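Local atomic coordinates of ABC-type transport system, sugar-family extracellular solute-binding protein (Peptoclostridium difficile 630, PDB entry 6HNI), a protein that binds tyrosine as the extracellular solute-binding lipoprotein of an ABC-type transport system, probably delivering it for import, and also has adhesive properties. Residues I26-L31 and G43-L48; I91-A96 and T111-P116; A252-N257 and D287-I292. The protein carries 1 engineered substitution. All blocks are in the same frame, centred on the assembly; numbering follows the deposited sequence.

Contact 1. Residues I26-L31 and G43-L48; sequences IGITQL and GFVKAL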
# COMPACT_ATOMS: atom_id res chain seq x y z
N ILE A 26 17.15 -11.52 10.64
CA ILE A 26 15.88 -10.91 10.26
C ILE A 26 15.62 -11.33 8.82
O ILE A 26 16.44 -11.19 7.96
CB ILE A 26 15.95 -9.37 10.36
CG1 ILE A 26 16.32 -8.91 11.79
CG2 ILE A 26 14.65 -8.76 9.81
CD1 ILE A 26 16.49 -7.41 11.85
N GLY A 27 14.40 -11.81 8.58
CA GLY A 27 13.92 -12.04 7.20
C GLY A 27 12.97 -10.94 6.79
O GLY A 27 12.06 -10.62 7.56
N ILE A 28 13.22 -10.37 5.60
CA ILE A 28 12.28 -9.37 5.05
C ILE A 28 11.63 -10.04 3.82
O ILE A 28 12.31 -10.50 2.96
CB ILE A 28 12.99 -8.10 4.60
CG1 ILE A 28 13.78 -7.43 5.77
CG2 ILE A 28 11.96 -7.14 4.00
CD1 ILE A 28 14.40 -6.10 5.44
N THR A 29 10.31 -10.07 3.90
CA THR A 29 9.49 -10.66 2.78
C THR A 29 8.65 -9.55 2.20
O THR A 29 7.79 -8.98 2.85
CB THR A 29 8.70 -11.88 3.27
OG1 THR A 29 7.85 -12.32 2.15
CG2 THR A 29 7.81 -11.66 4.43
N GLN A 30 8.95 -9.23 0.94
CA GLN A 30 8.27 -8.15 0.23
C GLN A 30 7.55 -8.73 -1.02
O GLN A 30 8.14 -9.50 -1.75
CB GLN A 30 9.28 -7.10 -0.21
CG GLN A 30 8.69 -5.87 -0.85
CD GLN A 30 9.70 -4.79 -1.19
OE1 GLN A 30 10.67 -4.55 -0.43
NE2 GLN A 30 9.47 -4.05 -2.28
N LEU A 31 6.30 -8.34 -1.23
CA LEU A 31 5.55 -8.94 -2.36
C LEU A 31 6.17 -8.68 -3.74
O LEU A 31 6.29 -9.61 -4.56
CB LEU A 31 4.12 -8.43 -2.28
CG LEU A 31 3.20 -8.81 -3.46
CD1 LEU A 31 3.06 -10.31 -3.47
CD2 LEU A 31 1.90 -8.08 -3.24
N GLY A 43 12.87 2.73 4.90
CA GLY A 43 12.69 3.30 6.24
C GLY A 43 13.00 2.33 7.35
O GLY A 43 13.65 2.73 8.37
N PHE A 44 12.58 1.08 7.22
CA PHE A 44 12.80 0.08 8.25
C PHE A 44 14.29 -0.10 8.48
O PHE A 44 14.75 -0.11 9.64
CB PHE A 44 12.18 -1.25 7.80
CG PHE A 44 12.36 -2.42 8.70
CD1 PHE A 44 11.42 -2.73 9.63
CD2 PHE A 44 13.42 -3.32 8.50
CE1 PHE A 44 11.55 -3.84 10.45
CE2 PHE A 44 13.55 -4.44 9.33
CZ PHE A 44 12.61 -4.71 10.28
N VAL A 45 15.06 -0.25 7.41
CA VAL A 45 16.50 -0.48 7.55
C VAL A 45 17.18 0.75 8.16
O VAL A 45 18.10 0.62 9.01
CB VAL A 45 17.11 -0.90 6.19
CG1 VAL A 45 18.63 -0.98 6.23
CG2 VAL A 45 16.51 -2.24 5.74
N LYS A 46 16.76 1.95 7.77
CA LYS A 46 17.34 3.17 8.36
C LYS A 46 17.03 3.25 9.85
O LYS A 46 17.93 3.66 10.63
CB LYS A 46 16.85 4.45 7.66
CG LYS A 46 17.37 4.65 6.26
CD LYS A 46 16.77 5.88 5.60
CE LYS A 46 17.36 6.09 4.22
NZ LYS A 46 16.65 7.18 3.51
N ALA A 47 15.83 2.87 10.29
CA ALA A 47 15.50 2.92 11.71
C ALA A 47 16.41 1.94 12.45
O ALA A 47 16.92 2.25 13.54
CB ALA A 47 14.02 2.62 12.01
N LEU A 48 16.63 0.75 11.91
CA LEU A 48 17.44 -0.23 12.64
C LEU A 48 18.84 0.30 12.74
O LEU A 48 19.45 0.25 13.85
CB LEU A 48 17.43 -1.58 11.94
CG LEU A 48 16.23 -2.50 12.22
CD1 LEU A 48 16.39 -3.68 11.30
CD2 LEU A 48 16.10 -3.00 13.65
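The one flat group in this contact is the ring of Phe44, and the two isoleucines of strand 26-30 meet it differently. Ile26 comes to the ring edge, close to the ring plane, with its branch methyl CG2 at 4.5 Å from Phe44 CE2. Ile28 sends its tip instead, CD1 lying 4.2 Å from Phe44 CD2 in an oblique approach, and the ring of Phe89, from strand 87-91, stacks with that of Phe44. The ring stands out from the helix because CG is anti to the backbone N (chi1 177°). Both isoleucines share one extended shape, CG1 beside the backbone N and CD1 carried straight on, which sends their methyl tips toward the helix. There Ile26 CD1 meets Leu48 CD1 tip to tip at 3.8 Å, the closest approach between the segments, while Ile28 CD1 also reaches Val45 CG2 at 4.4 Å. No hydrogen bond crosses between the segments: the axes of segments 26-30 and 43-48 come no closer than 12.2 Å, and the two segments meet through apolar side chains. They run nearly antiparallel (161°), as expected for the first crossover of a beta-alpha-beta unit in a Rossmann-like, periplasmic-binding-protein lobe. Strand 24-30 lies between strands 59-65 and 87-91 in the parallel sheet, and Ile28 touches side chains of both. Helix 258-273 covers the same side chains from beside, Phe44 and Leu48 both touching its Ala269, while Lys46 extends to a salt bridge with Glu259.

Contact 2. Residues I91-A96 and T111-P116; sequences ISTPSA and TAVSDP. With TYR (tyrosine), chain B.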
# COMPACT_ATOMS: atom_id res chain seq x y z
N ILE A 91 6.01 -7.08 4.19
CA ILE A 91 5.63 -5.87 3.54
C ILE A 91 4.52 -6.25 2.55
O ILE A 91 4.81 -6.90 1.55
CB ILE A 91 6.82 -5.22 2.79
CG1 ILE A 91 7.99 -4.92 3.77
CG2 ILE A 91 6.40 -3.98 2.03
CD1 ILE A 91 9.22 -4.54 3.00
N SER A 92 3.33 -5.75 2.88
CA SER A 92 2.02 -5.99 2.18
C SER A 92 1.21 -7.06 2.86
O SER A 92 1.71 -7.99 3.50
CB SER A 92 2.17 -6.32 0.69
OG SER A 92 2.45 -7.70 0.50
N THR A 93 -0.12 -7.02 2.55
CA THR A 93 -1.05 -8.00 3.07
C THR A 93 -0.70 -9.42 2.64
O THR A 93 -0.68 -10.32 3.45
CB THR A 93 -2.51 -7.60 2.83
OG1 THR A 93 -2.81 -6.40 3.52
CG2 THR A 93 -3.47 -8.68 3.26
N PRO A 94 -0.56 -9.67 1.31
CA PRO A 94 -0.20 -11.03 0.92
C PRO A 94 1.08 -11.60 1.57
O PRO A 94 1.10 -12.78 1.99
CB PRO A 94 -0.12 -10.95 -0.62
CG PRO A 94 -0.94 -9.75 -0.97
CD PRO A 94 -0.68 -8.78 0.16
N SER A 95 2.11 -10.75 1.68
CA SER A 95 3.34 -11.24 2.30
C SER A 95 3.17 -11.54 3.80
O SER A 95 3.67 -12.54 4.29
CB SER A 95 4.42 -10.20 2.07
OG SER A 95 4.70 -9.95 0.69
N ALA A 96 2.39 -10.68 4.47
CA ALA A 96 2.08 -10.87 5.88
C ALA A 96 1.24 -12.08 6.16
O ALA A 96 1.44 -12.81 7.11
CB ALA A 96 1.45 -9.62 6.44
N THR A 111 4.03 -4.11 7.65
CA THR A 111 3.80 -2.75 7.23
C THR A 111 3.01 -2.83 5.89
O THR A 111 2.95 -3.92 5.26
CB THR A 111 5.06 -1.94 6.99
OG1 THR A 111 4.73 -0.53 6.85
CG2 THR A 111 5.90 -2.42 5.84
N ALA A 112 2.45 -1.69 5.53
CA ALA A 112 1.67 -1.58 4.21
C ALA A 112 0.58 -2.61 4.21
O ALA A 112 0.29 -3.14 3.11
CB ALA A 112 2.60 -1.74 3.06
N VAL A 113 -0.07 -2.83 5.32
CA VAL A 113 -1.24 -3.69 5.45
C VAL A 113 -2.41 -2.80 5.78
O VAL A 113 -2.48 -2.13 6.78
CB VAL A 113 -1.06 -4.76 6.54
CG1 VAL A 113 -2.34 -5.52 6.85
CG2 VAL A 113 0.05 -5.68 6.15
N SER A 114 -3.44 -2.80 4.87
CA SER A 114 -4.52 -1.86 5.02
C SER A 114 -5.39 -2.12 6.22
O SER A 114 -5.82 -1.18 6.89
CB SER A 114 -5.44 -1.87 3.76
OG SER A 114 -4.74 -1.53 2.61
N ASP A 115 -5.70 -3.39 6.45
CA ASP A 115 -6.69 -3.83 7.46
C ASP A 115 -6.20 -5.14 8.05
O ASP A 115 -6.50 -6.23 7.61
CB ASP A 115 -8.09 -3.97 6.86
CG ASP A 115 -9.21 -4.02 7.94
OD1 ASP A 115 -9.03 -4.68 9.01
OD2 ASP A 115 -10.30 -3.45 7.66
N PRO A 116 -5.35 -5.02 9.12
CA PRO A 116 -4.82 -6.20 9.72
C PRO A 116 -5.81 -7.15 10.33
O PRO A 116 -5.62 -8.36 10.29
CB PRO A 116 -3.88 -5.62 10.81
CG PRO A 116 -3.51 -4.30 10.31
CD PRO A 116 -4.69 -3.79 9.58
N TYR B . -2.21 -1.69 1.26
CA TYR B . -1.61 -2.79 0.49
C TYR B . -1.75 -4.09 1.27
O TYR B . -1.17 -5.08 0.85
CB TYR B . -0.19 -2.47 -0.02
CG TYR B . -0.17 -1.35 -1.01
CD1 TYR B . -0.77 -1.54 -2.29
CD2 TYR B . 0.33 -0.11 -0.74
CE1 TYR B . -0.83 -0.50 -3.18
CE2 TYR B . 0.28 0.94 -1.63
CZ TYR B . -0.33 0.74 -2.89
OH TYR B . -0.40 1.79 -3.79
OXT TYR B . -2.50 -4.15 2.22
O HOH W 1 -5.37 -5.83 4.71
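Thr93 has OG1 beside its backbone N (chi1 -63°), and Ser114 holds OG in the equivalent position (chi1 -59°), so both hydroxyls face the main-chain end of the bound tyrosine. The setting is a beta-alpha-beta unit of the solute-binding fold, in which ligand-binding residues gather at the C-terminal ends of parallel strands. Strands 87-91 and 108-113 run side by side here, joined by a nearly straight hydrogen bond from Ser92 N to Thr111 O (3.0 Å, 171°) that lies in the carbonyl plane. Beside it the side chains of Ile91 and Thr111 lie on one face of the sheet, CG2 of Thr111 resting 3.9 Å from Ile91 CG1, while Thr111 OG1 turns to Thr135. Beyond this bridge the regular pairing ends although the chains stay close: Ser92 takes the N-cap position of helix 93-102, and the other chain turns a corner at Ala112. The carboxylate of the ligand is held by both chains. Its O atom accepts a straight bond from Thr93 N at 2.8 Å, placing the charge at the helix N-terminus, where the helix dipole would be expected to stabilise it. Its OXT is gripped twice, by Thr93 OG1 at 2.6 Å and by Ser114 N at 3.1 Å. The ligand amino group donates to Ser114 OG; Asp137, Thr216, Asn218 and Glu242 give the tyrosine further hydrogen bonds. Val113 backs the site, its CG1 lying 3.5 Å from Thr93 OG1 and its CG2 facing Ala96 CB. Behind that hydroxyl sits a water that donates to Thr93 OG1 at 2.9 Å and accepts from Asp115 N.

Contact 3. Residues A252-N257 and D287-I292; sequences ACQGIN and DDTDII. With EDO (1,2-ethanediol), chain D.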
# COMPACT_ATOMS: atom_id res chain seq x y z
N ALA A 252 -3.15 12.42 -9.10
CA ALA A 252 -3.02 13.03 -7.76
C ALA A 252 -3.37 12.09 -6.65
O ALA A 252 -4.07 11.09 -6.86
CB ALA A 252 -3.87 14.26 -7.65
N CYS A 253 -2.87 12.42 -5.45
CA CYS A 253 -3.21 11.71 -4.22
C CYS A 253 -3.13 12.65 -3.03
O CYS A 253 -2.54 13.73 -3.13
CB CYS A 253 -2.24 10.55 -4.02
SG CYS A 253 -0.59 11.08 -3.50
N GLN A 254 -3.73 12.21 -1.92
CA GLN A 254 -3.55 12.87 -0.64
C GLN A 254 -3.33 11.70 0.33
O GLN A 254 -4.28 11.13 0.90
CB GLN A 254 -4.78 13.71 -0.24
CG GLN A 254 -4.59 14.44 1.07
CD GLN A 254 -5.71 15.40 1.38
OE1 GLN A 254 -6.87 15.25 0.87
NE2 GLN A 254 -5.40 16.36 2.15
N GLY A 255 -2.06 11.31 0.45
CA GLY A 255 -1.70 10.07 1.10
C GLY A 255 -0.54 10.15 2.07
O GLY A 255 0.05 11.20 2.22
N ILE A 256 -0.31 9.01 2.69
CA ILE A 256 0.72 8.91 3.77
C ILE A 256 2.09 8.69 3.20
O ILE A 256 2.31 8.39 2.01
CB ILE A 256 0.37 7.79 4.74
CG1 ILE A 256 0.53 6.41 4.07
CG2 ILE A 256 -0.99 8.03 5.39
CD1 ILE A 256 0.59 5.25 5.01
N ASN A 257 3.08 8.85 4.08
CA ASN A 257 4.50 8.68 3.71
C ASN A 257 4.94 7.30 4.11
O ASN A 257 5.11 6.97 5.32
CB ASN A 257 5.34 9.77 4.43
CG ASN A 257 6.81 9.75 4.08
OD1 ASN A 257 7.41 8.69 3.95
ND2 ASN A 257 7.41 10.95 3.98
N ASP A 287 -1.83 9.51 10.52
CA ASP A 287 -2.84 10.48 10.24
C ASP A 287 -2.34 11.67 9.40
O ASP A 287 -3.09 12.65 9.26
CB ASP A 287 -3.39 11.01 11.57
CG ASP A 287 -4.00 9.91 12.42
OD1 ASP A 287 -4.96 9.29 11.93
OD2 ASP A 287 -3.51 9.64 13.54
N ASP A 288 -1.11 11.60 8.89
CA ASP A 288 -0.43 12.68 8.23
C ASP A 288 -0.39 12.40 6.72
O ASP A 288 0.30 11.47 6.25
CB ASP A 288 0.99 12.74 8.77
CG ASP A 288 1.74 14.02 8.45
OD1 ASP A 288 1.19 14.89 7.77
OD2 ASP A 288 2.92 14.18 8.96
N THR A 289 -1.15 13.18 5.97
CA THR A 289 -1.17 13.04 4.52
C THR A 289 -0.64 14.31 3.84
O THR A 289 -0.62 15.40 4.43
CB THR A 289 -2.60 12.70 4.01
OG1 THR A 289 -3.50 13.75 4.36
CG2 THR A 289 -3.10 11.40 4.57
N ASP A 290 -0.25 14.15 2.58
CA ASP A 290 0.27 15.23 1.75
C ASP A 290 -0.27 15.08 0.37
O ASP A 290 -0.41 13.94 -0.14
CB ASP A 290 1.79 15.22 1.70
CG ASP A 290 2.41 15.69 3.05
OD1 ASP A 290 2.47 16.91 3.28
OD2 ASP A 290 2.82 14.85 3.88
N ILE A 291 -0.61 16.23 -0.23
CA ILE A 291 -1.14 16.21 -1.60
C ILE A 291 0.02 16.28 -2.59
O ILE A 291 0.86 17.20 -2.53
CB ILE A 291 -2.13 17.37 -1.87
CG1 ILE A 291 -3.30 17.36 -0.90
CG2 ILE A 291 -2.68 17.32 -3.34
CD1 ILE A 291 -4.13 18.61 -0.92
N ILE A 292 0.08 15.28 -3.48
CA ILE A 292 1.12 15.17 -4.49
C ILE A 292 0.39 14.95 -5.84
O ILE A 292 -0.54 14.13 -5.96
CB ILE A 292 2.13 14.03 -4.17
CG1 ILE A 292 2.91 14.38 -2.88
CG2 ILE A 292 3.07 13.81 -5.34
CD1 ILE A 292 3.85 13.28 -2.40
C1 EDO D . 2.68 12.46 3.20
O1 EDO D . 2.65 12.09 4.57
C2 EDO D . 3.04 11.47 2.13
O2 EDO D . 3.64 12.01 0.98
O HOH W 2 2.64 10.05 6.71
O HOH W 3 5.80 13.33 4.46
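Strand 252-255 is the edge strand of a small mixed sheet, pairing antiparallel with the central strand 290-294, whose other neighbour is 311-314; the pairing is much tighter along the backbone than at the solvent margin. Four backbone hydrogen bonds join the hydrogen-bonded pairs Cys253-Ile292 and Gly255-Asp290. Cys253 N reaches Ile292 O at 2.9 Å, nearly along the C=O axis, whereas Gly255 N approaches Asp290 O at 3.2 Å from above the carbonyl plane. Between them, the non-hydrogen-bonded pair Gln254-Ile291 draws its CA atoms to 4.2 Å. On that face the extended Gln254 chain crosses obliquely over Ile291 and Thr289: its CG lies 3.8 Å from Ile291 CG1 and 3.5 Å from Thr289 OG1. On the opposite face Cys253 SG packs 4.1 Å from Ile292 CB. Ala252 is backbone-bonded to Ala240 in the second lobe's sheet, while helix 258-273, N-capped by Asn257 through OD1 to Lys260 N, packs on helix 35-50 of the first, so segment 252-257 leads from one lobe to the other, consistent with an interlobe crossover. Toward Asp288 and Asn257 the pairing opens. One water accepts from Asn257 N and donates to Asp288 O, to which an ethanediol molecule, probably from the crystallisation liquor, also donates. Asn257 ND2 donates at 2.9 Å to a second water, which gives only a weak bond, 3.4 Å long, to Asp290 OD2.

How the contacts relate
Contacts 1 and 2 belong to the same parallel sheet and touch directly, although their centres are 13 Å apart: Thr29 O lies 2.9 Å from Ile91 N, a probable hydrogen bond, and Leu31 CB packs 3.3 Å from Ser92 OG. Contact 2 contributes six of the 17 pocket residues and touches the ligand directly, whereas contact 1 lies farther from the pocket, the Ile28 side chain about 14 Å from the bound tyrosine. Contact 3 belongs to a different, small sheet and touches neither of the others, its nearest atoms about 7 Å from contact 2 and about 8 Å from contact 1. Its Ile256 side chain nevertheless comes to about 8 Å from the ligand.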